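Local coordinates for amino acid adenylation domain-containing protein (Bacillus stratosphericus LAMA 585, PDB 6ULX) that probably activates 4-methyl-2-oxopentanoate as its acyl-adenylate, the intermediate bound here, in the manner of ANL-family adenylating enzymes, at residues 335-340 against 414-419; 94-99 against 176-181; 309-314 against 344-349; 304-309 against 557-562. One frame throughout, in Å; residues are numbered along the deposited sequence.

Contact 1: residues 335-340 against 414-419; sequences EISSAV and GPTTMK. With QA7 (5'-O-{(S)-hydroxy[(4-methyl-2-oxopentanoyl)oxy]phosphoryl}adenosine), chain B.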
# COMPACT_ATOMS: atom_id res chain seq x y z
N GLU A 335 2.17 8.73 -3.22
CA GLU A 335 2.84 9.97 -3.61
C GLU A 335 4.13 9.72 -4.37
O GLU A 335 4.58 10.61 -5.11
CB GLU A 335 3.12 10.83 -2.38
CG GLU A 335 1.87 11.41 -1.72
CD GLU A 335 1.16 10.44 -0.81
OE1 GLU A 335 1.54 9.24 -0.79
OE2 GLU A 335 0.23 10.86 -0.10
N ILE A 336 4.74 8.55 -4.20
CA ILE A 336 5.98 8.22 -4.89
C ILE A 336 5.77 7.08 -5.89
O ILE A 336 6.72 6.40 -6.25
CB ILE A 336 7.10 7.90 -3.90
CG1 ILE A 336 6.69 6.78 -2.95
CG2 ILE A 336 7.48 9.15 -3.11
CD1 ILE A 336 7.68 6.53 -1.82
N SER A 337 4.53 6.87 -6.33
CA SER A 337 4.19 5.88 -7.34
C SER A 337 4.61 4.48 -6.92
O SER A 337 5.24 3.74 -7.68
CB SER A 337 4.81 6.26 -8.69
OG SER A 337 6.22 6.38 -8.60
N SER A 338 4.26 4.12 -5.68
CA SER A 338 4.37 2.76 -5.17
C SER A 338 5.75 2.48 -4.58
O SER A 338 6.41 3.40 -4.08
CB SER A 338 4.05 1.73 -6.27
OG SER A 338 5.17 1.47 -7.10
N ALA A 339 6.19 1.23 -4.63
CA ALA A 339 7.33 0.79 -3.83
C ALA A 339 8.61 1.50 -4.25
O ALA A 339 8.84 1.79 -5.43
CB ALA A 339 7.52 -0.72 -3.96
N VAL A 340 9.47 1.78 -3.26
CA VAL A 340 10.79 2.33 -3.49
C VAL A 340 11.89 1.54 -2.80
O VAL A 340 13.07 1.86 -2.96
CB VAL A 340 10.87 3.81 -3.08
CG1 VAL A 340 9.98 4.66 -3.97
CG2 VAL A 340 10.49 3.99 -1.61
N GLY A 414 13.78 11.64 -5.33
CA GLY A 414 13.94 10.89 -6.55
C GLY A 414 12.99 11.31 -7.65
O GLY A 414 12.20 12.25 -7.49
N PRO A 415 13.05 10.62 -8.78
CA PRO A 415 12.20 10.97 -9.93
C PRO A 415 10.81 10.34 -9.93
O PRO A 415 10.06 10.56 -10.89
CB PRO A 415 13.03 10.44 -11.12
CG PRO A 415 13.72 9.23 -10.56
CD PRO A 415 14.01 9.55 -9.10
N THR A 416 10.45 9.57 -8.90
CA THR A 416 9.16 8.91 -8.85
C THR A 416 8.11 9.72 -8.10
O THR A 416 7.01 9.21 -7.87
CB THR A 416 9.30 7.53 -8.18
OG1 THR A 416 9.49 7.71 -6.76
CG2 THR A 416 10.49 6.77 -8.75
N THR A 417 8.42 10.95 -7.72
CA THR A 417 7.53 11.73 -6.86
C THR A 417 6.45 12.41 -7.69
O THR A 417 6.70 12.86 -8.81
CB THR A 417 8.33 12.76 -6.07
OG1 THR A 417 9.35 12.10 -5.32
CG2 THR A 417 7.42 13.54 -5.13
N MET A 418 5.25 12.49 -7.11
CA MET A 418 4.11 13.07 -7.79
C MET A 418 4.38 14.53 -8.17
O MET A 418 5.32 15.17 -7.69
CB MET A 418 2.87 13.01 -6.89
CG MET A 418 3.06 13.76 -5.55
SD MET A 418 1.56 13.87 -4.57
CE MET A 418 2.14 14.79 -3.15
N LYS A 419 3.51 15.05 -9.04
CA LYS A 419 3.48 16.50 -9.25
C LYS A 419 3.00 17.21 -7.99
O LYS A 419 3.43 18.34 -7.71
CB LYS A 419 2.57 16.86 -10.42
CG LYS A 419 3.03 16.35 -11.78
CD LYS A 419 2.31 17.13 -12.88
CE LYS A 419 2.43 16.46 -14.23
NZ LYS A 419 1.75 17.26 -15.29
C01 QA7 B . 3.08 -0.57 -3.08
C02 QA7 B . 3.80 -0.36 -1.75
C03 QA7 B . 4.46 -1.68 -1.36
C04 QA7 B . 2.87 0.19 -0.69
C05 QA7 B . 2.21 1.50 -1.14
C06 QA7 B . 1.03 2.06 -0.37
C10 QA7 B . 1.39 4.50 2.10
C11 QA7 B . 1.58 4.26 3.46
C12 QA7 B . 3.06 4.63 3.93
C13 QA7 B . 3.24 3.97 4.95
C14 QA7 B . 2.37 2.55 4.72
C16 QA7 B . 3.50 1.06 3.10
C18 QA7 B . 4.63 -0.22 4.47
C19 QA7 B . 5.43 -1.16 5.16
C21 QA7 B . 4.80 -0.23 7.18
C23 QA7 B . 3.93 0.69 5.22
N15 QA7 B . 3.23 1.47 4.35
N17 QA7 B . 4.35 0.02 3.17
N20 QA7 B . 5.50 -1.14 6.49
N22 QA7 B . 4.03 0.66 6.58
N24 QA7 B . 6.20 -2.13 4.42
O07 QA7 B . 0.34 3.23 -0.79
O09 QA7 B . 0.05 4.24 1.79
O25 QA7 B . 1.51 2.77 3.79
O26 QA7 B . 2.70 4.61 6.17
O27 QA7 B . 3.18 6.11 4.14
O28 QA7 B . -0.28 5.74 -0.23
O29 QA7 B . -1.94 3.98 0.17
O30 QA7 B . 0.71 1.46 0.61
O31 QA7 B . 2.63 2.07 -2.09
P08 QA7 B . -0.47 4.30 0.22

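Contact 2: residues 94-99 against 176-181; sequences VPTLVS and FILTSG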
# COMPACT_ATOMS: atom_id res chain seq x y z
N VAL A 94 -7.23 11.97 -18.11
CA VAL A 94 -6.58 11.68 -16.83
C VAL A 94 -7.52 10.84 -15.97
O VAL A 94 -8.44 11.39 -15.34
CB VAL A 94 -6.16 12.97 -16.11
CG1 VAL A 94 -5.34 12.65 -14.87
CG2 VAL A 94 -5.39 13.88 -17.06
N PRO A 95 -7.34 9.53 -15.90
CA PRO A 95 -8.19 8.72 -15.02
C PRO A 95 -8.03 9.12 -13.56
O PRO A 95 -6.96 9.55 -13.13
CB PRO A 95 -7.71 7.28 -15.26
CG PRO A 95 -7.03 7.33 -16.59
CD PRO A 95 -6.41 8.69 -16.69
N THR A 96 -9.10 8.96 -12.80
CA THR A 96 -9.11 9.17 -11.35
C THR A 96 -9.34 7.80 -10.71
O THR A 96 -10.47 7.32 -10.64
CB THR A 96 -10.18 10.17 -10.94
OG1 THR A 96 -10.01 11.38 -11.69
CG2 THR A 96 -10.07 10.48 -9.45
N LEU A 97 -8.25 7.18 -10.26
CA LEU A 97 -8.29 5.81 -9.75
C LEU A 97 -8.75 5.83 -8.30
O LEU A 97 -7.97 6.13 -7.39
CB LEU A 97 -6.92 5.16 -9.90
CG LEU A 97 -6.31 5.25 -11.30
CD1 LEU A 97 -4.97 4.52 -11.34
CD2 LEU A 97 -7.26 4.69 -12.35
N VAL A 98 -10.02 5.51 -8.08
CA VAL A 98 -10.59 5.43 -6.74
C VAL A 98 -11.48 4.19 -6.67
O VAL A 98 -12.10 3.78 -7.66
CB VAL A 98 -11.39 6.70 -6.38
CG1 VAL A 98 -12.47 6.98 -7.41
CG2 VAL A 98 -11.99 6.57 -4.98
N SER A 99 -11.55 3.59 -5.49
CA SER A 99 -12.34 2.39 -5.30
C SER A 99 -13.83 2.70 -5.38
O SER A 99 -14.27 3.85 -5.20
CB SER A 99 -12.01 1.75 -3.94
OG SER A 99 -12.82 0.61 -3.71
N PHE A 176 -4.85 10.50 -11.81
CA PHE A 176 -5.01 10.83 -10.41
C PHE A 176 -5.24 9.54 -9.62
O PHE A 176 -5.71 8.53 -10.15
CB PHE A 176 -6.19 11.77 -10.19
CG PHE A 176 -6.04 13.11 -10.85
CD1 PHE A 176 -5.11 14.03 -10.40
CD2 PHE A 176 -6.85 13.46 -11.92
CE1 PHE A 176 -4.98 15.27 -11.00
CE2 PHE A 176 -6.73 14.70 -12.53
CZ PHE A 176 -5.79 15.61 -12.07
N ILE A 177 -4.90 9.58 -8.33
CA ILE A 177 -5.16 8.46 -7.43
C ILE A 177 -5.38 9.02 -6.03
O ILE A 177 -4.60 9.85 -5.55
CB ILE A 177 -4.02 7.43 -7.45
CG1 ILE A 177 -4.38 6.24 -6.57
CG2 ILE A 177 -2.71 8.05 -6.98
CD1 ILE A 177 -3.51 5.01 -6.81
N LEU A 178 -6.43 8.55 -5.37
CA LEU A 178 -6.82 9.06 -4.06
C LEU A 178 -6.10 8.30 -2.95
O LEU A 178 -5.98 7.08 -2.99
CB LEU A 178 -8.33 8.93 -3.88
CG LEU A 178 -9.17 10.11 -4.38
CD1 LEU A 178 -8.72 10.54 -5.76
CD2 LEU A 178 -10.65 9.74 -4.39
N THR A 179 -5.62 9.06 -1.96
CA THR A 179 -4.98 8.47 -0.80
C THR A 179 -6.04 7.97 0.18
O THR A 179 -7.24 8.00 -0.09
CB THR A 179 -4.07 9.49 -0.12
OG1 THR A 179 -4.85 10.56 0.40
CG2 THR A 179 -3.05 10.04 -1.11
N SER A 180 -5.58 7.50 1.34
CA SER A 180 -6.49 7.11 2.42
C SER A 180 -6.75 8.26 3.39
O SER A 180 -7.85 8.34 3.96
CB SER A 180 -5.93 5.91 3.18
OG SER A 180 -5.38 6.32 4.43
N GLY A 181 -5.77 9.13 3.60
CA GLY A 181 -5.91 10.26 4.50
C GLY A 181 -4.61 11.00 4.72
O GLY A 181 -3.65 10.83 3.96
O HOH W 1 -7.36 5.37 -4.69

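Contact 3: residues 309-314 against 344-349; sequences TIHRFL and FAIERG. With SO4 (sulfate ion), chain G; SO4 (sulfate ion), chain P; SO4 (sulfate ion), chain F; SO4 (sulfate ion), chain L.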
# COMPACT_ATOMS: atom_id res chain seq x y z
N THR A 309 4.33 -13.58 10.85
CA THR A 309 3.36 -13.85 9.80
C THR A 309 4.03 -14.50 8.59
O THR A 309 3.59 -15.55 8.11
CB THR A 309 2.65 -12.56 9.39
OG1 THR A 309 2.00 -11.99 10.53
CG2 THR A 309 1.62 -12.84 8.30
N ILE A 310 5.11 -13.89 8.10
CA ILE A 310 5.70 -14.36 6.85
C ILE A 310 6.43 -15.68 7.05
O ILE A 310 6.54 -16.48 6.11
CB ILE A 310 6.64 -13.28 6.26
CG1 ILE A 310 7.78 -12.98 7.23
CG2 ILE A 310 5.86 -12.02 5.94
CD1 ILE A 310 8.75 -11.92 6.72
N HIS A 311 6.94 -15.94 8.25
CA HIS A 311 7.66 -17.19 8.48
C HIS A 311 6.70 -18.37 8.67
O HIS A 311 6.97 -19.47 8.19
CB HIS A 311 8.60 -17.05 9.68
CG HIS A 311 9.83 -16.26 9.37
ND1 HIS A 311 10.11 -15.05 9.96
CD2 HIS A 311 10.86 -16.51 8.53
CE1 HIS A 311 11.26 -14.59 9.50
NE2 HIS A 311 11.74 -15.46 8.63
N ARG A 312 5.59 -18.15 9.37
CA ARG A 312 4.54 -19.17 9.41
C ARG A 312 4.00 -19.44 8.01
O ARG A 312 3.71 -20.58 7.66
CB ARG A 312 3.42 -18.74 10.35
CG ARG A 312 2.30 -19.76 10.53
CD ARG A 312 2.69 -20.87 11.51
NE ARG A 312 1.54 -21.70 11.87
CZ ARG A 312 1.34 -22.95 11.43
NH1 ARG A 312 2.22 -23.53 10.62
NH2 ARG A 312 0.26 -23.61 11.82
N PHE A 313 3.88 -18.38 7.20
CA PHE A 313 3.42 -18.54 5.82
C PHE A 313 4.36 -19.45 5.04
O PHE A 313 3.92 -20.42 4.41
CB PHE A 313 3.33 -17.16 5.17
CG PHE A 313 2.70 -17.15 3.82
CD1 PHE A 313 3.47 -17.26 2.68
CD2 PHE A 313 1.32 -17.02 3.69
CE1 PHE A 313 2.89 -17.25 1.43
CE2 PHE A 313 0.74 -17.00 2.44
CZ PHE A 313 1.52 -17.11 1.31
N LEU A 314 5.66 -19.15 5.06
CA LEU A 314 6.62 -19.97 4.33
C LEU A 314 6.61 -21.41 4.83
O LEU A 314 6.77 -22.35 4.05
CB LEU A 314 8.01 -19.37 4.44
CG LEU A 314 8.21 -18.00 3.79
CD1 LEU A 314 9.52 -17.37 4.23
CD2 LEU A 314 8.16 -18.12 2.27
N PHE A 344 15.44 -8.60 0.01
CA PHE A 344 15.67 -9.93 -0.53
C PHE A 344 16.38 -10.82 0.49
O PHE A 344 17.18 -11.68 0.12
CB PHE A 344 16.49 -9.86 -1.82
CG PHE A 344 16.00 -8.83 -2.80
CD1 PHE A 344 14.95 -9.11 -3.66
CD2 PHE A 344 16.59 -7.58 -2.86
CE1 PHE A 344 14.50 -8.15 -4.55
CE2 PHE A 344 16.15 -6.63 -3.75
CZ PHE A 344 15.10 -6.91 -4.60
N ALA A 345 16.09 -10.63 1.77
CA ALA A 345 16.81 -11.30 2.84
C ALA A 345 15.95 -12.27 3.64
O ALA A 345 16.47 -12.94 4.54
CB ALA A 345 17.42 -10.26 3.79
N ILE A 346 14.66 -12.37 3.34
CA ILE A 346 13.78 -13.27 4.09
C ILE A 346 14.02 -14.70 3.64
O ILE A 346 14.09 -14.98 2.44
CB ILE A 346 12.31 -12.87 3.91
CG1 ILE A 346 12.06 -11.45 4.44
CG2 ILE A 346 11.39 -13.87 4.61
CD1 ILE A 346 12.29 -11.30 5.94
N GLU A 347 14.15 -15.61 4.60
CA GLU A 347 14.43 -17.02 4.33
C GLU A 347 13.68 -17.88 5.33
O GLU A 347 13.61 -17.54 6.52
CB GLU A 347 15.93 -17.31 4.39
CG GLU A 347 16.74 -16.60 3.31
CD GLU A 347 18.23 -16.90 3.42
OE1 GLU A 347 18.70 -17.20 4.53
OE2 GLU A 347 18.92 -16.83 2.38
N ARG A 348 13.14 -19.00 4.85
CA ARG A 348 12.42 -19.91 5.74
C ARG A 348 13.34 -20.46 6.82
O ARG A 348 13.01 -20.43 8.01
CB ARG A 348 11.80 -21.05 4.94
CG ARG A 348 10.82 -21.90 5.73
CD ARG A 348 10.75 -23.34 5.20
NE ARG A 348 10.57 -23.40 3.76
CZ ARG A 348 11.48 -23.83 2.89
NH1 ARG A 348 12.67 -24.25 3.31
NH2 ARG A 348 11.21 -23.83 1.59
N GLY A 349 14.51 -20.96 6.42
CA GLY A 349 15.44 -21.55 7.36
C GLY A 349 15.91 -20.59 8.43
O GLY A 349 15.78 -20.87 9.63
S SO4 G . 13.93 -25.69 6.45
O1 SO4 G . 13.42 -24.79 7.48
O2 SO4 G . 15.07 -25.06 5.77
O3 SO4 G . 14.37 -26.94 7.06
O4 SO4 G . 12.88 -25.96 5.48
S SO4 P . -0.30 -14.77 11.92
O1 SO4 P . -1.44 -14.95 12.82
O2 SO4 P . 0.52 -13.66 12.38
O3 SO4 P . 0.50 -15.99 11.91
O4 SO4 P . -0.79 -14.51 10.57
S SO4 F . 13.80 -24.49 -0.66
O1 SO4 F . 13.10 -23.21 -0.65
O2 SO4 F . 15.24 -24.25 -0.73
O3 SO4 F . 13.49 -25.22 0.56
O4 SO4 F . 13.38 -25.27 -1.82
S SO4 L . 19.36 -7.25 0.53
O1 SO4 L . 20.29 -6.24 1.02
O2 SO4 L . 17.98 -6.81 0.75
O3 SO4 L . 19.58 -8.50 1.25
O4 SO4 L . 19.58 -7.46 -0.90
O HOH W 2 14.11 -14.74 7.47
O HOH W 3 8.74 -22.30 1.98

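Contact 4: residues 304-309 against 557-562; sequences AVVPKT and RAQLKT. With QA7 (5'-O-{(S)-hydroxy[(4-methyl-2-oxopentanoyl)oxy]phosphoryl}adenosine), chain B; SO4 (sulfate ion), chain P; SO4 (sulfate ion), chain K.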
# COMPACT_ATOMS: atom_id res chain seq x y z
N ALA A 304 2.47 -2.86 7.86
CA ALA A 304 3.56 -3.43 8.64
C ALA A 304 3.74 -4.90 8.31
O ALA A 304 2.80 -5.69 8.37
CB ALA A 304 3.28 -3.26 10.14
N VAL A 305 4.97 -5.27 7.95
CA VAL A 305 5.32 -6.65 7.64
C VAL A 305 5.74 -7.33 8.94
O VAL A 305 6.74 -6.94 9.56
CB VAL A 305 6.45 -6.72 6.60
CG1 VAL A 305 6.75 -8.17 6.25
CG2 VAL A 305 6.06 -5.94 5.35
N VAL A 306 4.98 -8.34 9.36
CA VAL A 306 5.16 -8.99 10.65
C VAL A 306 6.07 -10.20 10.45
O VAL A 306 5.76 -11.06 9.61
CB VAL A 306 3.82 -9.41 11.26
CG1 VAL A 306 4.03 -10.16 12.56
CG2 VAL A 306 2.94 -8.18 11.48
N PRO A 307 7.19 -10.30 11.18
CA PRO A 307 8.07 -11.46 10.97
C PRO A 307 7.38 -12.80 11.19
O PRO A 307 7.52 -13.71 10.36
CB PRO A 307 9.20 -11.23 11.99
CG PRO A 307 9.20 -9.75 12.22
CD PRO A 307 7.76 -9.33 12.14
N LYS A 308 6.63 -12.94 12.29
CA LYS A 308 5.97 -14.21 12.56
C LYS A 308 4.98 -14.57 11.46
O LYS A 308 4.80 -15.76 11.15
CB LYS A 308 5.26 -14.16 13.91
CG LYS A 308 6.16 -14.46 15.09
CD LYS A 308 5.45 -14.23 16.42
CE LYS A 308 6.30 -14.70 17.60
NZ LYS A 308 5.66 -14.41 18.91
N THR A 309 4.33 -13.58 10.85
CA THR A 309 3.36 -13.85 9.80
C THR A 309 4.03 -14.50 8.59
O THR A 309 3.59 -15.55 8.11
CB THR A 309 2.65 -12.56 9.39
OG1 THR A 309 2.00 -11.99 10.53
CG2 THR A 309 1.62 -12.84 8.30
N ARG A 557 -4.45 -18.04 18.46
CA ARG A 557 -3.15 -18.28 17.79
C ARG A 557 -2.76 -17.06 16.95
O ARG A 557 -1.56 -16.80 16.82
CB ARG A 557 -3.20 -19.52 16.90
CG ARG A 557 -3.76 -20.74 17.61
CD ARG A 557 -4.43 -21.66 16.62
NE ARG A 557 -3.47 -22.45 15.89
CZ ARG A 557 -3.79 -23.29 14.94
NH1 ARG A 557 -5.06 -23.45 14.60
NH2 ARG A 557 -2.85 -23.98 14.32
N ALA A 558 -3.73 -16.38 16.33
CA ALA A 558 -3.40 -15.26 15.46
C ALA A 558 -2.88 -14.08 16.28
O ALA A 558 -3.40 -13.77 17.36
CB ALA A 558 -4.63 -14.84 14.65
N GLN A 559 -1.86 -13.42 15.75
CA GLN A 559 -1.27 -12.27 16.42
C GLN A 559 -2.30 -11.15 16.56
O GLN A 559 -3.22 -11.02 15.76
CB GLN A 559 -0.05 -11.77 15.64
CG GLN A 559 1.12 -11.34 16.51
CD GLN A 559 2.45 -11.56 15.82
OE1 GLN A 559 2.52 -12.19 14.76
NE2 GLN A 559 3.52 -11.05 16.42
N LEU A 560 -2.12 -10.33 17.60
CA LEU A 560 -3.09 -9.27 17.87
C LEU A 560 -3.05 -8.21 16.77
O LEU A 560 -4.10 -7.81 16.25
CB LEU A 560 -2.81 -8.65 19.24
CG LEU A 560 -3.87 -7.74 19.87
CD1 LEU A 560 -3.95 -6.40 19.15
CD2 LEU A 560 -5.24 -8.41 19.89
N LYS A 561 -1.86 -7.75 16.39
CA LYS A 561 -1.75 -6.78 15.31
C LYS A 561 -2.26 -7.36 14.00
O LYS A 561 -2.93 -6.68 13.22
CB LYS A 561 -0.30 -6.32 15.16
CG LYS A 561 -0.06 -5.30 14.05
CD LYS A 561 -0.57 -3.91 14.43
CE LYS A 561 -0.19 -2.88 13.37
NZ LYS A 561 -0.43 -1.49 13.84
N THR A 562 -1.93 -8.63 13.72
CA THR A 562 -2.37 -9.26 12.48
C THR A 562 -3.88 -9.41 12.43
O THR A 562 -4.47 -9.29 11.35
CB THR A 562 -1.67 -10.61 12.32
OG1 THR A 562 -0.69 -10.52 11.27
CG2 THR A 562 -2.66 -11.73 12.01
C01 QA7 B . 3.08 -0.57 -3.08
C02 QA7 B . 3.80 -0.36 -1.75
C03 QA7 B . 4.46 -1.68 -1.36
C04 QA7 B . 2.87 0.19 -0.69
C05 QA7 B . 2.21 1.50 -1.14
C06 QA7 B . 1.03 2.06 -0.37
C10 QA7 B . 1.39 4.50 2.10
C11 QA7 B . 1.58 4.26 3.46
C12 QA7 B . 3.06 4.63 3.93
C13 QA7 B . 3.24 3.97 4.95
C14 QA7 B . 2.37 2.55 4.72
C16 QA7 B . 3.50 1.06 3.10
C18 QA7 B . 4.63 -0.22 4.47
C19 QA7 B . 5.43 -1.16 5.16
C21 QA7 B . 4.80 -0.23 7.18
C23 QA7 B . 3.93 0.69 5.22
N15 QA7 B . 3.23 1.47 4.35
N17 QA7 B . 4.35 0.02 3.17
N20 QA7 B . 5.50 -1.14 6.49
N22 QA7 B . 4.03 0.66 6.58
N24 QA7 B . 6.20 -2.13 4.42
O07 QA7 B . 0.34 3.23 -0.79
O09 QA7 B . 0.05 4.24 1.79
O25 QA7 B . 1.51 2.77 3.79
O26 QA7 B . 2.70 4.61 6.17
O27 QA7 B . 3.18 6.11 4.14
O28 QA7 B . -0.28 5.74 -0.23
O29 QA7 B . -1.94 3.98 0.17
O30 QA7 B . 0.71 1.46 0.61
O31 QA7 B . 2.63 2.07 -2.09
P08 QA7 B . -0.47 4.30 0.22
S SO4 P . -0.30 -14.77 11.92
O1 SO4 P . -1.44 -14.95 12.82
O2 SO4 P . 0.52 -13.66 12.38
O3 SO4 P . 0.50 -15.99 11.91
O4 SO4 P . -0.79 -14.51 10.57
S SO4 K . -0.72 -0.96 9.76
O1 SO4 K . -0.68 -0.35 11.08
O2 SO4 K . 0.62 -0.93 9.17
O3 SO4 K . -1.16 -2.35 9.87
O4 SO4 K . -1.64 -0.22 8.90

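Contact 1: residues 335-340 against 414-419
Thr416 reaches Ile336 through its hydroxyl, OG1 donating to the carbonyl O of Ile336 over 3.1 Å. The donor comes in tilted 33° from the carbonyl plane, and chi1 of 74° sets OG1 between the backbone N and carbonyl carbon of Thr416, on the side that meets the turn. The same OG1 lies 3.7 Å from Ile336 CB. Two residues on, Met418 N donates to Glu335 O at 2.8 Å, almost in line with the C=O bond. Beyond it the side chains of Met418 and Glu335 run side by side in one direction, with Met418 CE 3.7 Å from Glu335 CG. This buried part is the tight one. Thr417, by contrast, points its CB away, its OG1 coming no nearer than 4.1 Å to Ile336 CG2. A valine in place of Thr416 would probably leave the Ile336 carbonyl without this donor. Glu335 probably closes the A5 motif of adenylation domains and the turn follows it, with Ser338 CA 3.6 Å from O31 of the bound acyl-adenylate. Helix 193-207 packs on Thr416, strand 188-192 on Met418, and helix 224-237 on Ser338 and Ala339, while the Glu335 carboxylate bonds Tyr421.

Contact 2: residues 94-99 against 176-181
Phe176 holds CG beside its backbone N (chi1 -63°) and Val94 turns CG1 anti to its own N (chi1 -173°), which brings that methyl to the ring, 3.4 Å from CE2 of Phe176. The methyl approaches obliquely; Thr96 OG1 comes from the other side of the ring plane, also obliquely, 3.8 Å from Phe176 CD2. Between the parallel strands Phe176 spans two neighbours in the usual way: its N donates to Pro95 O at 2.7 Å, and its O accepts from Leu97 N at 2.9 Å. Thr96 and Phe176 share one face of the sheet, Leu97 and Ile177 the other. Further on the strands diverge, and a water sits 2.9 Å from Leu97 O and 2.8 Å from Leu178 O, while Val98 CG2 still touches Leu178 CD2 at 3.5 Å. An alanine at Phe176 is likely to open a gap beside Val94 CG1 and Thr96. Past Leu178 the chain enters the Ser/Thr/Gly-rich A3 loop, which binds phosphate in this family. Strand 70-74 flanks strand 94-97 on its other edge, joined to it by a beta-alpha-beta crossover through helix 78-91, which packs on Pro95; strand 188-192 runs antiparallel beyond strand 173-178.

Contact 3: residues 309-314 against 344-349
Ile346 packs into the side of helix 307-317, its CD1 3.7 Å from Ile310 CD1 and its CG2 4.0 Å from Leu314 CD1; both pairs of side chains cross at about a right angle. Next to this apolar patch, Arg348, from the loop, runs past the helix toward bound anions. Its CB and CG lie along Leu314, CG coming 4.0 Å from Leu314 CB. CD then passes O4 of one sulfate (chain G). A bend at chi3 (-49°) turns the guanidinium so that NE gives its hydrogen to a water at 2.8 Å, and the water in turn donates to Leu314 O at 2.9 Å, in the last turn of the helix. At the tip, NH1 and NH2 both donate to O3 of a second sulfate (chain F), with NH2 also bonding O1 of that ion at 3.0 Å, whereas the NH1 bond to the first sulfate is weak. On the other flank His311 presents its ring edge to Glu347, and a second water, 2.7 Å from His311 NE2, accepts from Glu347 N at 3.0 Å. No direct hydrogen bond links helix and loop. The contact therefore rests on an isoleucine-leucine core with a water bridge at each end, and the sulfates, probably from the crystallisation liquor, suggest that the arginine would offer solvent anions a positive patch.

Contact 4: residues 304-309 against 557-562
Val306 and Thr562 make the closest CA pair, 7.8 Å apart, where two segments, each running into the first turn of a helix, meet through side chains alone; Val306 and Gln559 occupy the N-cap positions. Gln559, extended beyond CG and with chi1 of -141°, sends its amide toward Val306 from the opposite direction, OE1 lying 3.4 Å from Val306 CG1. The Gln559 side chain crosses that of Lys308 at about a right angle, with OE1 3.5 Å from Lys308 CB and NE2 3.7 Å from Lys308 CD. Behind it Thr562 OG1 gives a weak hydrogen bond to Thr309 OG1 at 3.2 Å. Thr309 OG1 passes its own hydrogen to a sulfate (chain P, O2) at 2.9 Å, an ion that Gln559 N also bonds weakly. A second sulfate (chain K) joins Ala304 N, at 3.0 Å from its O2, with Lys561 NZ, 3.0 Å from its O1. Both ions probably came from the crystallisation liquor; the direct link is one weak hydroxyl bond and the Gln559 packing. The seam joins the N-terminal domain, at helix 307-317, to helix 560-570 of the C-terminal region, while helix 272-279 packs on Thr309 and Thr562, and Gln565 bonds the carbonyl of Ala304.

In the fold
From the N terminus, contact 2 closes first, pairing strand 94-97 with strand 173-178. Contact 4 opens at residue 304, just before helix 307-317, and contact 3 at 309 within it, sharing Thr309; contact 1 opens at 335. Contact 3 closes at 344-349 and contact 1 at 414-419, so these two cross, and contact 4 encloses both when it closes at 557-562. Contact 2, within the seven-stranded sheet, touches contact 1, Thr179 CG2 lying 3.5 Å from Glu335 OE2; contact 1 ties the turn leading into a strand of the nine-stranded sheet to the loop before strand 420-421 of the seven-stranded one. Contacts 3 and 4 hold helix 307-317 to the 344-349 loop and the C-terminal region.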